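Local coordinates for protein SOSEKI 4 (Arabidopsis thaliana, PDB 6RSN) that forms polymer filaments through its DIX-like domain, locally interprets cell polarity cues and can influence the orientation of cell division in the plant, at residues Ser59-Thr62 against Phe67-Tyr70; His20-Glu25 against Asp45-Gly50. The protein carries 1 engineered substitution. All coordinates share one frame; numbering follows the deposited sequence.

Contact 1: Ser59-Thr62 against Phe67-Tyr70; sequences SKRT and FVWY
Ser59-Thr62 pairs with Phe67-Tyr70 as neighbouring antiparallel strands whose short axes run at 141° to each other, 4.5 Å apart at closest approach. Four backbone bonds fix the register, two in each of the hydrogen-bonded pairs Ser59-Tyr70 and Arg61-Val68; the straightest, Tyr70 N to Ser59 O, measures 2.8 Å with 174° at the hydrogen. Lys60-Trp69 and Thr62-Phe67 are non-hydrogen-bonded pairs.

On the face carrying Arg61 and Tyr70, the arginine chain, bent at chi2 and chi3, brings its guanidinium down flat over the phenol. The planes lie 20° apart and NH2 sits above the middle of the ring; the guanidinium stacks on the ring and makes a cation-pi contact, Arg61 CZ lying 4.0 Å from the Tyr70 ring centroid.

Lys60, on the other face, stays extended and passes over one face of the Phe67 ring. Its CE lies 3.7 Å from Phe67 CG as a CH-pi contact, and Lys60 NZ makes a cation-pi contact 4.3 Å from the Phe67 ring centroid, nearly above its middle. At the root of the same chain, Lys60 CB meets Trp69 CZ3 at 3.5 Å.

These strands form a beta hairpin at one margin of the five-stranded sheet: strand 66-71 is outermost within the chain, while strand 55-63 is paired on its inner side with the antiparallel strand 86-92, where Lys60 bonds through its backbone to Val87 and Lys89 makes a cation-pi contact with Trp69.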
ATOM      1  N   SER A  59       3.850   1.714   4.244  1.00 20.71           N
ATOM      2  CA  SER A  59       2.861   2.780   4.227  1.00 22.64           C
ATOM      3  C   SER A  59       3.525   4.056   4.725  1.00 25.88           C
ATOM      4  O   SER A  59       4.439   4.041   5.553  1.00 23.50           O
ATOM      5  CB  SER A  59       1.628   2.423   5.052  1.00 25.72           C
ATOM      6  OG  SER A  59       2.005   2.301   6.426  1.00 28.51           O
ATOM      7  N   LYS A  60       3.088   5.173   4.148  1.00 24.63           N
ATOM      8  CA  LYS A  60       3.640   6.456   4.575  1.00 27.70           C
ATOM      9  C   LYS A  60       3.115   6.807   5.973  1.00 27.59           C
ATOM     10  O   LYS A  60       1.922   6.739   6.305  1.00 30.29           O
ATOM     11  CB  LYS A  60       3.193   7.482   3.530  1.00 27.91           C
ATOM     12  CG  LYS A  60       3.893   8.830   3.598  1.00 32.08           C
ATOM     13  CD  LYS A  60       3.213   9.769   2.603  1.00 32.69           C
ATOM     14  CE  LYS A  60       3.985  11.051   2.457  1.00 35.26           C
ATOM     15  NZ  LYS A  60       3.203  12.099   1.747  1.00 39.00           N
ATOM     16  N   ARG A  61       4.031   7.269   6.831  1.00 28.28           N
ATOM     17  CA  ARG A  61       3.666   7.567   8.208  1.00 31.33           C
ATOM     18  C   ARG A  61       4.441   8.803   8.693  1.00 31.47           C
ATOM     19  O   ARG A  61       5.574   8.993   8.310  1.00 31.94           O
ATOM     20  CB  ARG A  61       4.051   6.314   9.005  1.00 34.45           C
ATOM     21  CG  ARG A  61       4.070   6.524  10.506  1.00 41.04           C
ATOM     22  CD  ARG A  61       2.679   6.081  10.951  1.00 46.47           C
ATOM     23  NE  ARG A  61       2.553   4.639  10.677  1.00 49.54           N
ATOM     24  CZ  ARG A  61       2.826   3.687  11.576  1.00 46.99           C
ATOM     25  NH1 ARG A  61       3.215   4.026  12.793  1.00 48.96           N
ATOM     26  NH2 ARG A  61       2.646   2.413  11.278  1.00 44.15           N
ATOM     27  N   THR A  62       3.876   9.648   9.574  1.00 31.43           N
ATOM     28  CA  THR A  62       4.621  10.823  10.059  1.00 34.27           C
ATOM     29  C   THR A  62       5.866  10.410  10.849  1.00 34.72           C
ATOM     30  O   THR A  62       5.849   9.402  11.573  1.00 35.84           O
ATOM     31  CB  THR A  62       3.740  11.831  10.818  1.00 39.63           C
ATOM     32  OG1 THR A  62       3.482  11.225  12.079  1.00 43.47           O
ATOM     33  CG2 THR A  62       2.445  12.131  10.125  1.00 38.57           C
ATOM     34  N   PHE A  67       8.121  12.328   6.975  1.00 37.82           N
ATOM     35  CA  PHE A  67       7.424  11.070   6.802  1.00 35.42           C
ATOM     36  C   PHE A  67       8.456   9.970   6.675  1.00 32.13           C
ATOM     37  O   PHE A  67       9.651  10.243   6.459  1.00 31.04           O
ATOM     38  CB  PHE A  67       6.603  11.103   5.514  1.00 34.79           C
ATOM     39  CG  PHE A  67       5.570  12.190   5.594  1.00 38.17           C
ATOM     40  CD1 PHE A  67       4.421  11.973   6.341  1.00 39.70           C
ATOM     41  CD2 PHE A  67       5.748  13.388   4.911  1.00 38.42           C
ATOM     42  CE1 PHE A  67       3.438  12.953   6.399  1.00 43.54           C
ATOM     43  CE2 PHE A  67       4.794  14.393   5.021  1.00 43.44           C
ATOM     44  CZ  PHE A  67       3.641  14.165   5.759  1.00 45.21           C
ATOM     45  N   VAL A  68       7.983   8.739   6.866  1.00 31.49           N
ATOM     46  CA  VAL A  68       8.861   7.586   6.747  1.00 27.52           C
ATOM     47  C   VAL A  68       7.973   6.528   6.089  1.00 27.54           C
ATOM     48  O   VAL A  68       6.749   6.566   6.168  1.00 26.25           O
ATOM     49  CB  VAL A  68       9.382   7.124   8.135  1.00 28.62           C
ATOM     50  CG1 VAL A  68       8.201   6.705   9.039  1.00 28.98           C
ATOM     51  CG2 VAL A  68      10.391   5.981   8.039  1.00 29.54           C
ATOM     52  N   TRP A  69       8.595   5.686   5.281  1.00 23.52           N
ATOM     53  CA  TRP A  69       7.922   4.498   4.738  1.00 23.03           C
ATOM     54  C   TRP A  69       8.040   3.349   5.722  1.00 22.33           C
ATOM     55  O   TRP A  69       9.132   2.795   5.939  1.00 23.42           O
ATOM     56  CB  TRP A  69       8.586   4.094   3.399  1.00 22.14           C
ATOM     57  CG  TRP A  69       8.360   5.085   2.303  1.00 21.92           C
ATOM     58  CD1 TRP A  69       9.292   5.815   1.630  1.00 25.55           C
ATOM     59  CD2 TRP A  69       7.111   5.371   1.673  1.00 23.26           C
ATOM     60  NE1 TRP A  69       8.718   6.589   0.647  1.00 27.51           N
ATOM     61  CE2 TRP A  69       7.362   6.346   0.665  1.00 24.21           C
ATOM     62  CE3 TRP A  69       5.807   4.928   1.868  1.00 23.92           C
ATOM     63  CZ2 TRP A  69       6.348   6.825  -0.163  1.00 27.22           C
ATOM     64  CZ3 TRP A  69       4.791   5.463   1.095  1.00 23.92           C
ATOM     65  CH2 TRP A  69       5.070   6.375   0.072  1.00 26.33           C
ATOM     66  N   TYR A  70       6.897   3.015   6.345  1.00 22.40           N
ATOM     67  CA  TYR A  70       6.894   2.039   7.410  1.00 24.97           C
ATOM     68  C   TYR A  70       6.609   0.660   6.820  1.00 22.47           C
ATOM     69  O   TYR A  70       5.593   0.449   6.215  1.00 24.10           O
ATOM     70  CB  TYR A  70       5.712   2.387   8.331  1.00 30.64           C
ATOM     71  CG  TYR A  70       5.861   1.780   9.687  1.00 35.18           C
ATOM     72  CD1 TYR A  70       5.388   0.500   9.959  1.00 40.00           C
ATOM     73  CD2 TYR A  70       6.436   2.514  10.703  1.00 40.29           C
ATOM     74  CE1 TYR A  70       5.496  -0.042  11.234  1.00 39.63           C
ATOM     75  CE2 TYR A  70       6.539   2.001  11.988  1.00 44.45           C
ATOM     76  CZ  TYR A  70       6.092   0.708  12.239  1.00 45.10           C
ATOM     77  OH  TYR A  70       6.227   0.237  13.513  1.00 48.46           O
TER

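Contact 2: His20-Glu25 against Asp45-Gly50; sequences HPHFIE and DLRGNG. With SO4 (sulfate ion), chain B.
His22 and Arg47 meet ring to guanidinium between strand 22-27 and the C-terminal end of helix 36-47, with Ile24 and Leu46 touching beside them. Only 124 Å² is buried, so this is a light surface contact carried by side chains, the nearest CA atoms (Ile24 and Leu46) being 9.3 Å apart.

From Arg47 CB, directed toward the strand, the chain leaves with CG anti to the carbonyl carbon (chi1 -66°) and bends at chi2 and chi3. CB, CG, CD and NE have no partner within 4.2 Å in His20-Glu25 or the sulfate; they serve as the arm that carries the guanidinium across. CZ comes 3.5 Å from sulfate O3. NH1 gives two weak, long bonds to the sulfate, to O3 and to O1. NH2 has three partners: it donates to O3 at 2.9 Å with 147° at the hydrogen, is hydrogen-bonded to Tyr10 OH, and stands over the centre of the His22 ring, 3.8 Å from NE2. The ring and guanidinium planes are 45° apart, which rules out a flat stack. Sulfate O3 also approaches His22 CE1 at 3.5 Å, and Arg14 supplies a second hydrogen-bonding arginine, probably balancing the anion's charge.

The apolar part is a single touch, Ile24 CG2 to Leu46 CD1 at 3.8 Å.

The sulfate, probably from the crystallisation liquor, is held by the side chains of Arg47 and Arg14. A helix laid across a mixed sheet in this way belongs to the ubiquitin-like fold of the DIX-like domain.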
ATOM      1  N   HIS A  20       4.224   7.480 -12.208  1.00 35.51           N
ATOM      2  CA  HIS A  20       3.196   8.090 -11.395  1.00 32.11           C
ATOM      3  C   HIS A  20       2.627   7.001 -10.503  1.00 26.71           C
ATOM      4  O   HIS A  20       2.707   5.781 -10.810  1.00 26.91           O
ATOM      5  CB  HIS A  20       2.024   8.556 -12.287  1.00 32.48           C
ATOM      6  CG  HIS A  20       2.405   9.453 -13.401  1.00 35.91           C
ATOM      7  ND1 HIS A  20       3.085  10.643 -13.186  1.00 37.72           N
ATOM      8  CD2 HIS A  20       2.167   9.347 -14.735  1.00 37.22           C
ATOM      9  CE1 HIS A  20       3.230  11.257 -14.348  1.00 38.93           C
ATOM     10  NE2 HIS A  20       2.679  10.473 -15.308  1.00 40.16           N
ATOM     11  N   PRO A  21       2.074   7.417  -9.362  1.00 25.14           N
ATOM     12  CA  PRO A  21       1.330   6.531  -8.511  1.00 24.65           C
ATOM     13  C   PRO A  21       0.038   6.099  -9.190  1.00 23.80           C
ATOM     14  O   PRO A  21      -0.301   6.576 -10.267  1.00 24.68           O
ATOM     15  CB  PRO A  21       1.045   7.363  -7.262  1.00 26.62           C
ATOM     16  CG  PRO A  21       0.953   8.782  -7.806  1.00 27.85           C
ATOM     17  CD  PRO A  21       2.026   8.819  -8.881  1.00 29.03           C
ATOM     18  N   HIS A  22      -0.540   5.082  -8.559  1.00 24.50           N
ATOM     19  CA  HIS A  22      -1.801   4.491  -8.944  1.00 23.88           C
ATOM     20  C   HIS A  22      -2.823   4.779  -7.864  1.00 23.80           C
ATOM     21  O   HIS A  22      -2.475   4.860  -6.686  1.00 24.96           O
ATOM     22  CB  HIS A  22      -1.627   2.968  -9.071  1.00 24.35           C
ATOM     23  CG  HIS A  22      -1.004   2.585 -10.369  1.00 27.92           C
ATOM     24  ND1 HIS A  22       0.378   2.612 -10.569  1.00 35.85           N
ATOM     25  CD2 HIS A  22      -1.561   2.241 -11.545  1.00 29.75           C
ATOM     26  CE1 HIS A  22       0.624   2.252 -11.825  1.00 33.32           C
ATOM     27  NE2 HIS A  22      -0.521   2.056 -12.442  1.00 37.08           N
ATOM     28  N   PHE A  23      -4.099   4.902  -8.270  1.00 24.17           N
ATOM     29  CA  PHE A  23      -5.208   5.001  -7.345  1.00 26.09           C
ATOM     30  C   PHE A  23      -6.129   3.803  -7.498  1.00 26.32           C
ATOM     31  O   PHE A  23      -6.519   3.519  -8.637  1.00 26.87           O
ATOM     32  CB  PHE A  23      -6.061   6.249  -7.645  1.00 28.56           C
ATOM     33  CG  PHE A  23      -7.312   6.315  -6.782  1.00 31.63           C
ATOM     34  CD1 PHE A  23      -8.501   5.693  -7.158  1.00 34.20           C
ATOM     35  CD2 PHE A  23      -7.287   6.933  -5.543  1.00 35.40           C
ATOM     36  CE1 PHE A  23      -9.653   5.776  -6.363  1.00 37.87           C
ATOM     37  CE2 PHE A  23      -8.431   7.025  -4.743  1.00 40.12           C
ATOM     38  CZ  PHE A  23      -9.618   6.440  -5.147  1.00 39.06           C
ATOM     39  N   ILE A  24      -6.466   3.122  -6.382  1.00 25.29           N
ATOM     40  CA  ILE A  24      -7.455   2.049  -6.414  1.00 26.38           C
ATOM     41  C   ILE A  24      -8.431   2.233  -5.258  1.00 26.97           C
ATOM     42  O   ILE A  24      -8.081   2.870  -4.274  1.00 27.43           O
ATOM     43  CB  ILE A  24      -6.788   0.665  -6.326  1.00 25.92           C
ATOM     44  CG1 ILE A  24      -5.874   0.520  -5.098  1.00 24.41           C
ATOM     45  CG2 ILE A  24      -5.988   0.368  -7.604  1.00 26.63           C
ATOM     46  CD1 ILE A  24      -5.360  -0.927  -4.829  1.00 21.83           C
ATOM     47  N   GLU A  25      -9.598   1.578  -5.367  1.00 28.40           N
ATOM     48  CA  GLU A  25     -10.508   1.494  -4.233  1.00 31.03           C
ATOM     49  C   GLU A  25     -10.424   0.105  -3.627  1.00 30.31           C
ATOM     50  O   GLU A  25     -10.409  -0.880  -4.371  1.00 30.78           O
ATOM     51  CB  GLU A  25     -11.912   1.840  -4.733  1.00 36.33           C
ATOM     52  CG  GLU A  25     -11.983   3.303  -5.134  1.00 40.32           C
ATOM     53  CD  GLU A  25     -13.384   3.740  -5.436  1.00 48.64           C
ATOM     54  OE1 GLU A  25     -14.121   2.918  -6.007  1.00 50.37           O
ATOM     55  OE2 GLU A  25     -13.730   4.878  -5.052  1.00 54.05           O
ATOM     56  N   ASP A  45      -6.955  -9.177  -7.431  1.00 23.81           N
ATOM     57  CA  ASP A  45      -8.115  -9.166  -8.345  1.00 27.67           C
ATOM     58  C   ASP A  45      -7.858  -8.318  -9.598  1.00 25.43           C
ATOM     59  O   ASP A  45      -8.168  -8.710 -10.738  1.00 26.94           O
ATOM     60  CB  ASP A  45      -9.362  -8.695  -7.589  1.00 30.25           C
ATOM     61  CG  ASP A  45      -9.915  -9.747  -6.637  1.00 38.83           C
ATOM     62  OD1 ASP A  45      -9.550 -10.960  -6.770  1.00 39.29           O
ATOM     63  OD2 ASP A  45     -10.755  -9.369  -5.797  1.00 44.28           O
ATOM     64  N   LEU A  46      -7.291  -7.145  -9.422  1.00 22.78           N
ATOM     65  CA  LEU A  46      -7.099  -6.245 -10.538  1.00 22.52           C
ATOM     66  C   LEU A  46      -5.935  -6.610 -11.459  1.00 21.28           C
ATOM     67  O   LEU A  46      -6.053  -6.510 -12.702  1.00 22.62           O
ATOM     68  CB  LEU A  46      -6.854  -4.841 -10.018  1.00 23.06           C
ATOM     69  CG  LEU A  46      -7.998  -4.236  -9.236  1.00 26.48           C
ATOM     70  CD1 LEU A  46      -7.563  -2.825  -8.878  1.00 26.86           C
ATOM     71  CD2 LEU A  46      -9.282  -4.214 -10.056  1.00 31.29           C
ATOM     72  N   ARG A  47      -4.814  -6.977 -10.842  1.00 20.15           N
ATOM     73  CA  ARG A  47      -3.533  -7.079 -11.541  1.00 20.01           C
ATOM     74  C   ARG A  47      -3.021  -8.523 -11.645  1.00 18.56           C
ATOM     75  O   ARG A  47      -1.978  -8.678 -12.280  1.00 20.72           O
ATOM     76  CB  ARG A  47      -2.505  -6.269 -10.752  1.00 23.02           C
ATOM     77  CG  ARG A  47      -2.813  -4.770 -10.765  1.00 28.18           C
ATOM     78  CD  ARG A  47      -2.508  -4.180 -12.130  1.00 35.11           C
ATOM     79  NE  ARG A  47      -1.800  -2.975 -11.644  1.00 48.09           N
ATOM     80  CZ  ARG A  47      -0.494  -2.626 -11.713  1.00 44.22           C
ATOM     81  NH1 ARG A  47       0.402  -3.352 -12.355  1.00 42.18           N
ATOM     82  NH2 ARG A  47      -0.104  -1.476 -11.160  1.00 39.13           N
ATOM     83  N   GLY A  48      -3.687  -9.483 -11.020  1.00 20.40           N
ATOM     84  CA  GLY A  48      -3.291 -10.886 -11.068  1.00 18.97           C
ATOM     85  C   GLY A  48      -2.502 -11.227  -9.798  1.00 19.35           C
ATOM     86  O   GLY A  48      -1.831 -10.368  -9.212  1.00 19.66           O
ATOM     87  N   ASN A  49      -2.552 -12.518  -9.440  1.00 20.21           N
ATOM     88  CA  ASN A  49      -1.830 -12.923  -8.235  1.00 22.92           C
ATOM     89  C   ASN A  49      -0.325 -12.712  -8.319  1.00 22.40           C
ATOM     90  O   ASN A  49       0.342 -12.586  -7.284  1.00 23.71           O
ATOM     91  CB  ASN A  49      -2.042 -14.417  -7.965  1.00 27.91           C
ATOM     92  CG  ASN A  49      -3.422 -14.671  -7.393  1.00 32.39           C
ATOM     93  OD1 ASN A  49      -4.172 -15.532  -7.849  1.00 43.05           O
ATOM     94  ND2 ASN A  49      -3.759 -13.935  -6.369  1.00 32.15           N
ATOM     95  N   GLY A  50       0.186 -12.666  -9.535  1.00 21.14           N
ATOM     96  CA  GLY A  50       1.624 -12.523  -9.667  1.00 21.66           C
ATOM     97  C   GLY A  50       2.188 -11.109  -9.541  1.00 21.81           C
ATOM     98  O   GLY A  50       3.409 -10.940  -9.713  1.00 22.74           O
TER
HETATM   99  S   SO4 B 201       2.791  -0.955 -13.695  1.00 67.83           S
HETATM  100  O1  SO4 B 201       3.356  -2.279 -13.786  1.00 74.13           O
HETATM  101  O2  SO4 B 201       1.646  -0.849 -14.553  1.00 70.47           O
HETATM  102  O3  SO4 B 201       2.382  -0.701 -12.336  1.00 78.67           O
HETATM  103  O4  SO4 B 201       3.775   0.012 -14.099  1.00 76.13           O

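Both contacts belong to one DIX-like domain and reach the same five-stranded sheet, at its two margins: contact 1 uses the outermost strand 66-71 with its neighbour 55-63, contact 2 the outermost strand 22-27. Their centres are 20 Å apart, on opposite sides of the chain's centre, and their nearest atoms stay about 8 Å apart, so they do not touch. Along the chain, contact 2 closes before contact 1 opens. The sulfate belongs to contact 2. DIX domains polymerise head to tail through their second and fourth strands; strands 22-27 and 66-71 are outermost here, so the two margins are probably the filament surfaces, although the assembly holds one chain.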